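Local coordinates for protein dihydrofolate reductase, putative (Aspergillus flavus, PDB 6DRS) that probably catalyses the NADPH-dependent reduction of dihydrofolate to tetrahydrofolate and is held here in complex with an antifolate inhibitor and NADP, at residues M41-F44 with A45-T48; V70-S73 with L74-L77; I201-E204 with L205-K209; S215-E218 with V219-V223. All coordinates share one frame; numbering follows the deposited sequence.

Contact 1 of 4, residues M41-F44 with A45-T48. With H8A (3-{[(3R)-7,9-diamino-3-methyl-2,3-dihydrofuro[2,3-f]quinazolin-4-yl]oxy}benzonitrile), chain G.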
# COMPACT_ATOMS: atom_id res chain seq x y z
N MET A 41 0.73 7.25 7.07
CA MET A 41 2.02 7.14 6.38
C MET A 41 2.95 6.17 7.12
O MET A 41 3.59 5.32 6.49
CB MET A 41 2.75 8.48 6.38
CG MET A 41 2.11 9.50 5.50
SD MET A 41 2.13 9.00 3.78
CE MET A 41 1.82 10.61 3.04
N SER A 42 3.11 6.38 8.42
CA SER A 42 4.04 5.56 9.16
C SER A 42 3.49 4.12 9.26
O SER A 42 4.26 3.12 9.18
CB SER A 42 4.40 6.19 10.49
OG SER A 42 3.29 6.17 11.39
N PHE A 43 2.17 4.00 9.40
CA PHE A 43 1.52 2.72 9.44
C PHE A 43 1.75 1.99 8.11
O PHE A 43 2.09 0.80 8.08
CB PHE A 43 0.03 2.84 9.79
CG PHE A 43 -0.76 1.55 9.64
CD1 PHE A 43 -0.83 0.63 10.68
CD2 PHE A 43 -1.45 1.27 8.47
CE1 PHE A 43 -1.58 -0.54 10.55
CE2 PHE A 43 -2.18 0.10 8.32
CZ PHE A 43 -2.24 -0.81 9.36
N PHE A 44 1.55 2.71 7.02
CA PHE A 44 1.74 2.11 5.69
C PHE A 44 3.19 1.65 5.54
O PHE A 44 3.44 0.59 5.00
CB PHE A 44 1.37 3.09 4.58
CG PHE A 44 1.78 2.62 3.20
CD1 PHE A 44 0.96 1.77 2.45
CD2 PHE A 44 2.98 3.05 2.63
CE1 PHE A 44 1.34 1.35 1.18
CE2 PHE A 44 3.35 2.62 1.36
CZ PHE A 44 2.53 1.77 0.64
N ALA A 45 4.12 2.49 6.02
CA ALA A 45 5.54 2.25 5.85
C ALA A 45 5.94 1.01 6.67
O ALA A 45 6.51 0.06 6.10
CB ALA A 45 6.34 3.48 6.24
N ARG A 46 5.58 0.98 7.95
CA ARG A 46 5.96 -0.13 8.85
C ARG A 46 5.36 -1.44 8.35
O ARG A 46 6.05 -2.43 8.28
CB ARG A 46 5.51 0.08 10.30
CG ARG A 46 6.18 1.26 10.97
CD ARG A 46 5.81 1.17 12.44
NE ARG A 46 4.36 1.16 12.63
CZ ARG A 46 3.59 2.24 12.70
NH1 ARG A 46 4.11 3.46 12.71
NH2 ARG A 46 2.28 2.10 12.78
N VAL A 47 4.08 -1.43 8.00
CA VAL A 47 3.41 -2.62 7.57
C VAL A 47 3.99 -3.15 6.25
O VAL A 47 4.19 -4.36 6.13
CB VAL A 47 1.89 -2.41 7.54
CG1 VAL A 47 1.17 -3.57 6.86
CG2 VAL A 47 1.41 -2.20 8.97
N THR A 48 4.25 -2.29 5.28
CA THR A 48 4.66 -2.81 3.95
C THR A 48 6.12 -3.26 4.00
O THR A 48 6.55 -4.06 3.17
CB THR A 48 4.47 -1.77 2.84
OG1 THR A 48 5.17 -0.59 3.25
CG2 THR A 48 3.02 -1.49 2.52
C2 H8A G . 0.63 6.42 0.69
C3 H8A G . -0.09 6.12 1.85
C4 H8A G . -0.88 4.95 1.91
C5 H8A G . -0.98 4.09 0.79
C6 H8A G . -0.22 4.42 -0.35
C7 H8A G . 0.53 5.56 -0.39
C8 H8A G . -1.75 2.95 0.89
O1 H8A G . 1.40 7.54 0.62
C10 H8A G . -2.33 3.50 3.09
C14 H8A G . 2.78 7.53 0.73
C15 H8A G . 3.50 8.64 0.25
C16 H8A G . 4.90 8.67 0.35
C17 H8A G . 5.57 7.58 0.95
C18 H8A G . 4.89 6.45 1.45
N9 H8A G . -2.42 2.68 2.03
N11 H8A G . -1.60 4.64 3.02
N12 H8A G . -1.81 2.03 -0.24
N13 H8A G . -3.05 3.25 4.34
C19 H8A G . 3.48 6.45 1.33
C20 H8A G . 5.55 5.43 2.01
N21 H8A G . 6.16 4.50 2.45
C22 H8A G . 1.20 5.72 -1.68
C23 H8A G . 0.54 4.59 -2.48
O24 H8A G . -0.13 3.74 -1.54
C25 H8A G . 2.63 5.26 -1.53
O HOH W 1 0.74 4.69 12.58
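Met41 to Thr48 form two successive turns of helix 38-49, and each carbonyl of Met41-Phe44 accepts the amide four residues on. The bond from Arg46 N to Ser42 O is nearly straight, with an N-H...O angle of 170°. Phe44 O takes two donors, Thr48 N and Thr48 OG1, which reach it from opposite faces of the carbonyl plane. The hydroxyl bond, Thr48 OG1 to Phe44 O, is 2.7 Å, and Arg80 binds the same hydroxyl.

This helix lines the antifolate pocket of the dihydrofolate reductase fold. The Phe44 ring is sandwiched. Thr48 CG2 makes a CH-pi contact over one face, 3.8 Å from the centroid. The diaminoquinazoline of the inhibitor covers the opposite face, with Phe44 CD1 3.3 Å from its C8. Met41, bent at chi2 (-63°), lays SD 3.4 Å from C14 of the inhibitor's benzonitrile ring.

Phe43 points to another side of the helix. Val47 CG2 sits over its face, 3.9 Å from the centroid, while Arg46 NH2 lies at its edge. The Arg46 guanidinium folds back over Ser42 O. A water accepts from Arg46 NH2 at 3.0 Å, and Glu225 forms a salt bridge with the same nitrogen.

Contact 2 of 4, residues V70-S73 with L74-L77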
# COMPACT_ATOMS: atom_id res chain seq x y z
N VAL A 70 4.27 9.04 -5.89
CA VAL A 70 5.31 9.21 -4.86
C VAL A 70 6.31 10.24 -5.38
O VAL A 70 6.75 10.12 -6.52
CB VAL A 70 6.05 7.89 -4.57
CG1 VAL A 70 6.86 8.01 -3.29
CG2 VAL A 70 5.10 6.71 -4.49
N PRO A 71 6.72 11.20 -4.55
CA PRO A 71 7.73 12.20 -4.94
C PRO A 71 9.02 11.52 -5.42
O PRO A 71 9.37 10.47 -4.89
CB PRO A 71 8.01 13.02 -3.66
CG PRO A 71 6.82 12.75 -2.77
CD PRO A 71 6.35 11.36 -3.14
N LYS A 72 9.70 12.09 -6.41
CA LYS A 72 10.70 11.30 -7.16
C LYS A 72 11.89 10.92 -6.26
O LYS A 72 12.52 9.86 -6.46
CB LYS A 72 11.19 12.06 -8.40
CG LYS A 72 12.14 11.26 -9.28
CD LYS A 72 12.40 11.92 -10.62
CE LYS A 72 13.52 12.93 -10.57
NZ LYS A 72 13.96 13.29 -11.94
N SER A 73 12.20 11.78 -5.30
CA SER A 73 13.36 11.64 -4.44
C SER A 73 13.15 10.50 -3.44
O SER A 73 14.12 9.93 -2.97
CB SER A 73 13.66 12.93 -3.74
OG SER A 73 12.53 13.32 -2.97
N LEU A 74 11.88 10.20 -3.11
CA LEU A 74 11.54 9.14 -2.20
C LEU A 74 11.35 7.83 -2.97
O LEU A 74 11.12 6.79 -2.38
CB LEU A 74 10.25 9.51 -1.45
CG LEU A 74 10.35 10.61 -0.38
CD1 LEU A 74 9.33 10.37 0.72
CD2 LEU A 74 11.75 10.72 0.22
N ARG A 75 11.46 7.83 -4.28
CA ARG A 75 11.13 6.57 -4.92
C ARG A 75 12.32 6.04 -5.75
O ARG A 75 13.21 6.83 -6.10
CB ARG A 75 9.83 6.74 -5.72
CG ARG A 75 10.04 7.15 -7.17
CD ARG A 75 8.78 7.68 -7.80
NE ARG A 75 9.20 8.30 -9.04
CZ ARG A 75 8.66 9.39 -9.58
NH1 ARG A 75 7.69 10.03 -8.95
NH2 ARG A 75 9.10 9.82 -10.75
N PRO A 76 12.36 4.73 -6.06
CA PRO A 76 11.45 3.69 -5.52
C PRO A 76 11.53 3.60 -3.99
O PRO A 76 12.54 3.96 -3.41
CB PRO A 76 11.90 2.37 -6.18
CG PRO A 76 12.86 2.79 -7.28
CD PRO A 76 13.46 4.07 -6.76
N LEU A 77 10.45 3.21 -3.34
CA LEU A 77 10.35 3.31 -1.87
C LEU A 77 11.30 2.29 -1.21
O LEU A 77 11.35 1.11 -1.60
CB LEU A 77 8.88 3.05 -1.51
CG LEU A 77 7.92 4.22 -1.76
CD1 LEU A 77 6.49 3.77 -1.52
CD2 LEU A 77 8.25 5.39 -0.84
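Arg75 folds back along Val70-Lys72 and presents the edge of its guanidinium to one residue and a face to another. The segment is an irregular turn in the loop between helix 64-69 and strand 81-85 of the dihydrofolate reductase fold. At the edge, Arg75 NH1 donates to Val70 O at 2.6 Å. The carbonyl oxygen lies close to the guanidinium plane, and the C=O...N angle is 176°, so the donor meets the oxygen almost head-on.

The flat face of the same group lies against Lys72. Lys72 CA sits over its centre, 3.6 Å above the plane, and Lys72 CG is 3.7 Å from Arg75 NH2. The Arg75 chain is extended from CG to NE, which carries the guanidinium back to these residues. Lys72 CG lies opposite the backbone N (chi1 -175°), which lays it beside Arg75 NH2. Lys72 NZ stays 6.1 Å from Arg75 NH2, and Glu99 of helix 89-116 forms a salt bridge with that arginine nitrogen.

Two backbone bonds hold the turn: Leu74 N to Pro71 O and Arg75 N to Lys72 O. A cis peptide bond then joins Arg75 to Pro76.

Val70 and Arg75 run past each other in opposite directions, with the aliphatic base of the arginine beside the valine. Leu77, which touches the inhibitor through its side chain, also meets this valine: Val70 CG1 lies 3.8 Å from Leu77 CD2.

Contact 3 of 4, residues I201-E204 with L205-K209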
# COMPACT_ATOMS: atom_id res chain seq x y z
N ILE A 201 -14.80 -1.27 -5.09
CA ILE A 201 -15.94 -1.87 -4.40
C ILE A 201 -16.13 -0.99 -3.17
O ILE A 201 -15.16 -0.35 -2.73
CB ILE A 201 -15.68 -3.35 -4.03
CG1 ILE A 201 -14.42 -3.52 -3.18
CG2 ILE A 201 -15.64 -4.22 -5.28
CD1 ILE A 201 -14.24 -4.90 -2.57
N ASP A 202 -17.35 -0.92 -2.64
CA ASP A 202 -17.64 -0.01 -1.53
C ASP A 202 -18.72 -0.62 -0.64
O ASP A 202 -18.51 -0.83 0.55
CB ASP A 202 -18.07 1.38 -2.01
CG ASP A 202 -18.80 1.36 -3.35
OD1 ASP A 202 -19.78 0.57 -3.48
OD2 ASP A 202 -18.37 2.10 -4.27
N GLU A 203 -19.87 -0.87 -1.23
CA GLU A 203 -21.04 -1.29 -0.49
C GLU A 203 -20.85 -2.74 -0.04
O GLU A 203 -21.24 -3.11 1.07
CB GLU A 203 -22.30 -1.07 -1.33
CG GLU A 203 -22.76 0.39 -1.37
CD GLU A 203 -23.18 1.00 -0.03
OE1 GLU A 203 -23.09 2.25 0.12
OE2 GLU A 203 -23.60 0.24 0.86
N GLU A 204 -20.18 -3.53 -0.88
CA GLU A 204 -20.03 -4.92 -0.56
C GLU A 204 -19.13 -5.11 0.67
O GLU A 204 -19.30 -6.11 1.36
CB GLU A 204 -19.73 -5.73 -1.82
CG GLU A 204 -18.29 -5.68 -2.28
CD GLU A 204 -18.14 -6.10 -3.73
OE1 GLU A 204 -18.83 -5.48 -4.60
OE2 GLU A 204 -17.34 -7.04 -4.00
N LEU A 205 -18.24 -4.16 0.99
CA LEU A 205 -17.47 -4.18 2.23
C LEU A 205 -18.31 -3.63 3.39
O LEU A 205 -18.34 -4.20 4.46
CB LEU A 205 -16.21 -3.32 2.09
CG LEU A 205 -15.27 -3.70 0.95
CD1 LEU A 205 -14.14 -2.70 0.85
CD2 LEU A 205 -14.75 -5.12 1.11
N LEU A 206 -18.96 -2.50 3.18
CA LEU A 206 -19.67 -1.86 4.29
C LEU A 206 -20.90 -2.71 4.68
O LEU A 206 -21.30 -2.69 5.84
CB LEU A 206 -20.03 -0.40 3.94
CG LEU A 206 -18.89 0.49 3.46
CD1 LEU A 206 -19.40 1.70 2.67
CD2 LEU A 206 -17.96 0.94 4.59
N MET A 207 -21.44 -3.52 3.76
CA MET A 207 -22.61 -4.35 4.05
C MET A 207 -22.19 -5.81 4.22
O MET A 207 -23.03 -6.71 4.36
CB MET A 207 -23.65 -4.28 2.93
CG MET A 207 -24.20 -2.89 2.65
SD MET A 207 -25.03 -2.15 4.08
CE MET A 207 -23.78 -1.06 4.76
N GLU A 208 -20.89 -6.08 4.14
CA GLU A 208 -20.36 -7.44 4.28
C GLU A 208 -21.04 -8.43 3.33
O GLU A 208 -21.53 -9.46 3.77
CB GLU A 208 -20.43 -7.88 5.74
CG GLU A 208 -19.22 -7.41 6.51
CD GLU A 208 -19.26 -7.64 8.01
OE1 GLU A 208 -19.90 -6.82 8.69
OE2 GLU A 208 -18.62 -8.62 8.48
N LYS A 209 -21.05 -8.16 2.04
CA LYS A 209 -21.65 -9.07 1.09
C LYS A 209 -20.52 -9.74 0.30
O LYS A 209 -19.96 -9.16 -0.63
CB LYS A 209 -22.63 -8.34 0.17
CG LYS A 209 -24.03 -8.13 0.74
CD LYS A 209 -25.11 -8.98 0.05
CE LYS A 209 -26.09 -8.16 -0.77
NZ LYS A 209 -26.58 -8.91 -1.97
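Ile201 meets Leu205 at the start of a short helical turn, helix 203-206. The two side chains cross at about a right angle, and Ile201 CD1 touches Leu205 CD2 at 3.7 Å. Ile201 CG1 lies between the backbone N and the carbonyl carbon (chi1 56°), which carries CD1 over to the leucine. Both residues also pack on Trp211 of strand 211-213, and Leu205 reaches Ile176 and Met178 of strand 174-183.

Asp202 holds the N-cap position. Its OD1 accepts from the adjacent Glu203 N at 2.7 Å through the anti lone pair, which is not a capping bond. The Asp202 carbonyl oxygen accepts Leu206 N at 3.1 Å and Leu205 N more weakly. Leu206 CG and CD1 pack against this oxygen.

Glu203 O accepts Met207 N at 2.7 Å. The Glu203 and Met207 side chains run side by side in the same direction, and Glu203 OE2 comes 3.7 Å from Met207 CG. The other carboxylate oxygen, OE1, accepts from Thr22 N.

Glu204 O closes the helix by accepting Lys209 N at 2.8 Å. With Glu208 N bonded to Leu205 O and a positive phi of 53° at Glu208, this is a Schellman motif. Glu204 OE2 accepts from Trp211 NE1, and Glu208 OE2 accepts from Lys213 N.

The chemistry is therefore divided. Backbone bonds close the turn, Ile201 and Leu205 give it an apolar side against the sheet, and the carboxylates of Glu203, Glu204 and Glu208 tie it to neighbouring residues.

Contact 4 of 4, residues S215-E218 with V219-V223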
# COMPACT_ATOMS: atom_id res chain seq x y z
N SER A 215 -11.84 -9.33 13.11
CA SER A 215 -11.50 -8.82 14.45
C SER A 215 -10.21 -7.98 14.38
O SER A 215 -9.38 -8.18 13.49
CB SER A 215 -11.39 -9.96 15.45
OG SER A 215 -10.29 -10.81 15.14
N ALA A 216 -10.08 -7.00 15.27
CA ALA A 216 -8.81 -6.27 15.45
C ALA A 216 -7.66 -7.28 15.63
O ALA A 216 -6.56 -7.10 15.08
CB ALA A 216 -8.93 -5.31 16.61
N GLU A 217 -7.91 -8.36 16.37
CA GLU A 217 -6.87 -9.35 16.60
C GLU A 217 -6.45 -9.96 15.26
O GLU A 217 -5.29 -10.28 15.07
CB GLU A 217 -7.33 -10.40 17.61
CG GLU A 217 -6.56 -11.70 17.54
CD GLU A 217 -6.68 -12.61 18.75
OE1 GLU A 217 -7.82 -12.99 19.09
OE2 GLU A 217 -5.62 -12.94 19.37
N GLU A 218 -7.39 -10.14 14.34
CA GLU A 218 -6.99 -10.75 13.08
C GLU A 218 -6.19 -9.77 12.22
O GLU A 218 -5.28 -10.19 11.54
CB GLU A 218 -8.20 -11.30 12.33
CG GLU A 218 -8.76 -12.54 12.98
CD GLU A 218 -10.18 -12.82 12.54
OE1 GLU A 218 -11.11 -12.28 13.16
OE2 GLU A 218 -10.34 -13.57 11.56
N VAL A 219 -6.54 -8.47 12.26
CA VAL A 219 -5.80 -7.49 11.49
C VAL A 219 -4.38 -7.44 12.04
O VAL A 219 -3.41 -7.31 11.30
CB VAL A 219 -6.44 -6.09 11.49
CG1 VAL A 219 -5.62 -5.16 10.62
CG2 VAL A 219 -7.84 -6.15 10.94
N THR A 220 -4.31 -7.52 13.36
CA THR A 220 -3.06 -7.42 14.06
C THR A 220 -2.12 -8.51 13.55
O THR A 220 -0.95 -8.26 13.23
CB THR A 220 -3.27 -7.54 15.58
OG1 THR A 220 -4.01 -6.38 15.99
CG2 THR A 220 -1.97 -7.69 16.33
N GLU A 221 -2.66 -9.72 13.41
CA GLU A 221 -1.87 -10.86 12.92
C GLU A 221 -1.40 -10.60 11.48
O GLU A 221 -0.23 -10.83 11.18
CB GLU A 221 -2.68 -12.16 12.95
CG GLU A 221 -3.11 -12.57 14.35
CD GLU A 221 -4.14 -13.68 14.40
OE1 GLU A 221 -4.63 -14.11 13.33
OE2 GLU A 221 -4.48 -14.11 15.51
N TRP A 222 -2.30 -10.13 10.60
CA TRP A 222 -1.92 -9.82 9.20
C TRP A 222 -0.75 -8.86 9.17
O TRP A 222 0.14 -9.00 8.37
CB TRP A 222 -3.05 -9.18 8.42
CG TRP A 222 -4.27 -10.02 8.30
CD1 TRP A 222 -4.41 -11.33 8.67
CD2 TRP A 222 -5.53 -9.61 7.74
NE1 TRP A 222 -5.68 -11.76 8.40
CE2 TRP A 222 -6.40 -10.73 7.83
CE3 TRP A 222 -6.01 -8.43 7.17
CZ2 TRP A 222 -7.71 -10.70 7.36
CZ3 TRP A 222 -7.32 -8.40 6.72
CH2 TRP A 222 -8.16 -9.51 6.83
N VAL A 223 -0.76 -7.84 10.00
CA VAL A 223 0.12 -6.73 9.64
C VAL A 223 1.31 -6.71 10.59
O VAL A 223 2.21 -5.91 10.38
CB VAL A 223 -0.63 -5.38 9.60
CG1 VAL A 223 -1.80 -5.42 8.63
CG2 VAL A 223 -1.07 -4.88 10.98
O HOH W 2 -5.53 -13.63 10.97
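A capping box opens helix 216-223, with Ser215 at the N-cap and Glu218 three residues on. Ser215 OG accepts from Glu218 N at 3.1 Å. In return, Glu218 OE1 takes two bonds from the serine. Ser215 OG donates to Glu218 OE1 at 2.6 Å, where it meets the anti lone pair of that oxygen, while Ser215 N comes from above the carboxylate plane. The other oxygen, Glu218 OE2, forms a salt bridge with Arg212, so the carboxylate is held at both oxygens.

Further along, Ala216 O accepts both Thr220 N and Thr220 OG1. The hydroxyl is 2.8 Å away and lies above the carbonyl plane. Thr220 has OG1 opposite its carbonyl carbon (chi1 -67°), which turns the hydroxyl back toward the preceding turn. The same OG1 is also bonded to Val227 N.

Glu217 and Glu221 cross obliquely on the outer side. Glu217 OE2 and Glu221 OE2 are 4.2 Å apart, a like-charge approach that probably costs some energy. A water donates to Glu221 OE1 at 2.6 Å.

Trp222 packs on Val177 of strand 174-183 and makes a cation-pi contact with Arg175. One face of its indole lies against the preceding turn, with Glu218 O 3.2 Å above the ring plane.

In the fold
Each contact is local, joining adjacent four- or five-residue segments; none nests in or crosses another. Contact 1 comes first, on helix 38-49. Contact 2 follows in the loop between helix 64-69 and strand 81-85. Both supply residues to the inhibitor pocket, and their nearest atoms are about 4 Å apart without touching. Much later come contact 3, a short helix leading toward strand 211-213, and contact 4, the helix after that strand. Contacts 2 and 3 lie on opposite sides of the chain's centre, about 33 Å apart between centres. Contact 4 returns to contact 1: Val223 CB packs on Val47 CG1 at 3.7 Å, tying the late helix to the pocket helix.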